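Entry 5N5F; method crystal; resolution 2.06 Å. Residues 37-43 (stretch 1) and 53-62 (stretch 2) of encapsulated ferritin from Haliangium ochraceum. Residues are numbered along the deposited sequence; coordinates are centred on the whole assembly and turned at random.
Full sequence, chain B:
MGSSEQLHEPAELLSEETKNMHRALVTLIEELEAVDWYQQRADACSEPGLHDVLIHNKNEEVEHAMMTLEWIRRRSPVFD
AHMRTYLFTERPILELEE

Stretch 1 (37-43) WYQQRAD
Stretch 2 (53-62) VLIHNKNEEV

Residues 37-43 and 53-62 of one chain are both helical throughout, each a segment of a longer helix, with phi from -79° to -51° and psi from -50° to -28°. The helices run nearly antiparallel, their N-to-C directions 167° apart and their axes 8.9 Å apart at closest approach. The register places Tyr38 beside Lys58, their CA atoms 5.8 Å apart. Backbone i to i+4 hydrogen bonds hold each helix: Ala42 N to Tyr38 O is 2.8 Å, Lys58 N to Leu54 O 2.8 Å, and Glu60 N to His56 O, 3.4 Å, is weak. The contact buries 436 Å² in total.

Tyr38 (chi1 -76°, chi2 16°) points toward the partner helix as a knob in a hole formed by Leu54, Asn57, Lys58 and Glu61. The ring meets backbone as well as side chains: Tyr38 CD2 lies 3.3 Å from Lys58 N, at the ring edge, and 3.5 Å from Leu54 O, while Tyr38 CE2 is 3.9 Å from Asn57 CB and 4.1 Å from Glu61 CG. One turn on, Ala42 also points toward the partner and packs against Leu54 (m, t), with Ala42 CB to Leu54 CB at 4.0 Å. Ile55 points away at CA-to-CB, but its m, m rotamer brings CD1 back to 3.7 Å from Ala42 CB. Leu54 CD1 also reaches 4.0 Å from Arg41 CB.

The polar link is a very short hydrogen bond, 2.5 Å from Lys58 NZ to Gln39 OE1. Both side chains leave sideways: Lys58 is extended (t, t, chi3 146°, t), whereas Gln39 (t, p, chi3 60°) is bent, and its amide NE2 donates to Asp43 OD1 of its own helix at 2.8 Å. His56 (chi1 172°, chi2 -80°) points away and donates from ND1 to Asn57 OD1 at 2.9 Å.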

# COMPACT_ATOMS: atom_id res chain seq x y z
N TRP B 37 4.24 -4.05 -17.83
CA TRP B 37 2.82 -4.37 -17.70
C TRP B 37 2.14 -4.54 -19.05
O TRP B 37 1.23 -5.36 -19.18
CB TRP B 37 2.13 -3.29 -16.88
CG TRP B 37 2.68 -3.15 -15.49
CD1 TRP B 37 3.44 -4.06 -14.82
CD2 TRP B 37 2.52 -2.03 -14.61
NE1 TRP B 37 3.76 -3.58 -13.57
CE2 TRP B 37 3.20 -2.34 -13.42
CE3 TRP B 37 1.86 -0.81 -14.71
CZ2 TRP B 37 3.25 -1.47 -12.34
CZ3 TRP B 37 1.90 0.06 -13.64
CH2 TRP B 37 2.60 -0.27 -12.46
N TYR B 38 2.55 -3.77 -20.06
CA TYR B 38 1.94 -3.91 -21.38
C TYR B 38 2.27 -5.26 -21.99
O TYR B 38 1.40 -5.92 -22.57
CB TYR B 38 2.39 -2.78 -22.30
CG TYR B 38 1.74 -1.45 -22.02
CD1 TYR B 38 1.06 -1.20 -20.83
CD2 TYR B 38 1.78 -0.43 -22.97
CE1 TYR B 38 0.47 0.03 -20.59
CE2 TYR B 38 1.19 0.79 -22.74
CZ TYR B 38 0.54 1.02 -21.55
OH TYR B 38 -0.05 2.24 -21.32
N GLN B 39 3.52 -5.71 -21.87
CA GLN B 39 3.90 -7.00 -22.42
C GLN B 39 3.12 -8.12 -21.75
O GLN B 39 2.61 -9.03 -22.42
CB GLN B 39 5.40 -7.22 -22.27
CG GLN B 39 5.91 -8.48 -22.97
CD GLN B 39 5.62 -8.48 -24.46
OE1 GLN B 39 6.07 -7.59 -25.19
NE2 GLN B 39 4.87 -9.47 -24.91
N GLN B 40 3.00 -8.08 -20.42
CA GLN B 40 2.23 -9.09 -19.70
C GLN B 40 0.79 -9.12 -20.18
O GLN B 40 0.22 -10.20 -20.43
CB GLN B 40 2.29 -8.82 -18.20
CG GLN B 40 3.64 -9.09 -17.57
CD GLN B 40 3.62 -8.84 -16.07
OE1 GLN B 40 2.65 -9.16 -15.39
NE2 GLN B 40 4.70 -8.26 -15.56
N ARG B 41 0.16 -7.95 -20.30
CA ARG B 41 -1.25 -7.92 -20.69
C ARG B 41 -1.43 -8.32 -22.15
O ARG B 41 -2.43 -8.95 -22.49
CB ARG B 41 -1.83 -6.53 -20.43
CG ARG B 41 -1.96 -6.21 -18.94
CD ARG B 41 -2.99 -5.12 -18.68
NE ARG B 41 -2.46 -3.79 -18.94
CZ ARG B 41 -1.90 -3.00 -18.03
NH1 ARG B 41 -1.78 -3.39 -16.77
NH2 ARG B 41 -1.45 -1.80 -18.39
N ALA B 42 -0.47 -7.98 -23.02
CA ALA B 42 -0.56 -8.40 -24.41
C ALA B 42 -0.39 -9.91 -24.54
O ALA B 42 -1.03 -10.54 -25.39
CB ALA B 42 0.49 -7.67 -25.25
N ASP B 43 0.45 -10.51 -23.70
CA ASP B 43 0.63 -11.96 -23.72
C ASP B 43 -0.67 -12.67 -23.36
O ASP B 43 -1.09 -13.61 -24.04
CB ASP B 43 1.74 -12.37 -22.75
CG ASP B 43 3.10 -12.36 -23.40
OD1 ASP B 43 3.26 -11.69 -24.45
OD2 ASP B 43 4.02 -13.01 -22.86
N VAL B 53 -2.61 -2.93 -30.17
CA VAL B 53 -2.59 -1.62 -29.53
C VAL B 53 -1.63 -1.62 -28.34
O VAL B 53 -0.87 -0.67 -28.15
CB VAL B 53 -4.02 -1.22 -29.09
CG1 VAL B 53 -4.00 0.10 -28.32
CG2 VAL B 53 -4.94 -1.10 -30.31
N LEU B 54 -1.66 -2.69 -27.55
CA LEU B 54 -0.81 -2.76 -26.36
C LEU B 54 0.67 -2.76 -26.73
O LEU B 54 1.47 -2.07 -26.10
CB LEU B 54 -1.16 -4.00 -25.54
CG LEU B 54 -2.46 -3.96 -24.74
CD1 LEU B 54 -2.75 -5.33 -24.14
CD2 LEU B 54 -2.42 -2.90 -23.64
N ILE B 55 1.04 -3.53 -27.76
CA ILE B 55 2.43 -3.57 -28.19
C ILE B 55 2.86 -2.23 -28.77
O ILE B 55 3.95 -1.73 -28.49
CB ILE B 55 2.64 -4.72 -29.20
CG1 ILE B 55 2.29 -6.07 -28.57
CG2 ILE B 55 4.09 -4.74 -29.73
CD1 ILE B 55 3.23 -6.53 -27.46
N HIS B 56 2.00 -1.63 -29.60
CA HIS B 56 2.35 -0.36 -30.23
C HIS B 56 2.63 0.72 -29.19
O HIS B 56 3.58 1.49 -29.33
CB HIS B 56 1.22 0.09 -31.16
CG HIS B 56 1.41 1.47 -31.71
ND1 HIS B 56 1.09 2.60 -30.99
CD2 HIS B 56 1.87 1.90 -32.91
CE1 HIS B 56 1.36 3.67 -31.72
NE2 HIS B 56 1.83 3.27 -32.89
N ASN B 57 1.80 0.80 -28.16
CA ASN B 57 1.99 1.82 -27.14
C ASN B 57 3.10 1.43 -26.17
O ASN B 57 3.81 2.30 -25.67
CB ASN B 57 0.68 2.08 -26.40
CG ASN B 57 -0.37 2.71 -27.29
OD1 ASN B 57 -0.07 3.20 -28.38
ND2 ASN B 57 -1.62 2.70 -26.84
N LYS B 58 3.27 0.13 -25.91
CA LYS B 58 4.44 -0.33 -25.17
C LYS B 58 5.71 0.22 -25.79
O LYS B 58 6.58 0.76 -25.10
CB LYS B 58 4.47 -1.86 -25.15
CG LYS B 58 5.75 -2.46 -24.57
CD LYS B 58 5.93 -3.92 -24.93
CE LYS B 58 7.40 -4.24 -25.11
NZ LYS B 58 7.68 -5.71 -25.06
N ASN B 59 5.82 0.11 -27.12
CA ASN B 59 7.03 0.54 -27.80
C ASN B 59 7.25 2.03 -27.68
O ASN B 59 8.40 2.49 -27.60
CB ASN B 59 6.96 0.12 -29.27
CG ASN B 59 7.08 -1.38 -29.45
OD1 ASN B 59 7.49 -2.10 -28.54
ND2 ASN B 59 6.74 -1.87 -30.64
N GLU B 60 6.17 2.82 -27.65
CA GLU B 60 6.33 4.25 -27.42
C GLU B 60 6.71 4.55 -25.97
O GLU B 60 7.39 5.55 -25.71
CB GLU B 60 5.05 4.99 -27.80
CG GLU B 60 4.74 4.91 -29.29
CD GLU B 60 3.71 5.93 -29.75
OE1 GLU B 60 3.12 6.62 -28.90
OE2 GLU B 60 3.50 6.04 -30.98
N GLU B 61 6.31 3.69 -25.03
CA GLU B 61 6.78 3.85 -23.66
C GLU B 61 8.29 3.64 -23.57
O GLU B 61 8.98 4.35 -22.83
CB GLU B 61 6.05 2.89 -22.72
CG GLU B 61 4.54 3.11 -22.63
CD GLU B 61 4.18 4.55 -22.30
OE1 GLU B 61 4.70 5.08 -21.30
OE2 GLU B 61 3.38 5.14 -23.05
N VAL B 62 8.81 2.67 -24.32
CA VAL B 62 10.26 2.50 -24.42
C VAL B 62 10.90 3.79 -24.92
O VAL B 62 11.89 4.28 -24.36
CB VAL B 62 10.62 1.31 -25.32
CG1 VAL B 62 12.15 1.18 -25.47
CG2 VAL B 62 10.04 0.03 -24.78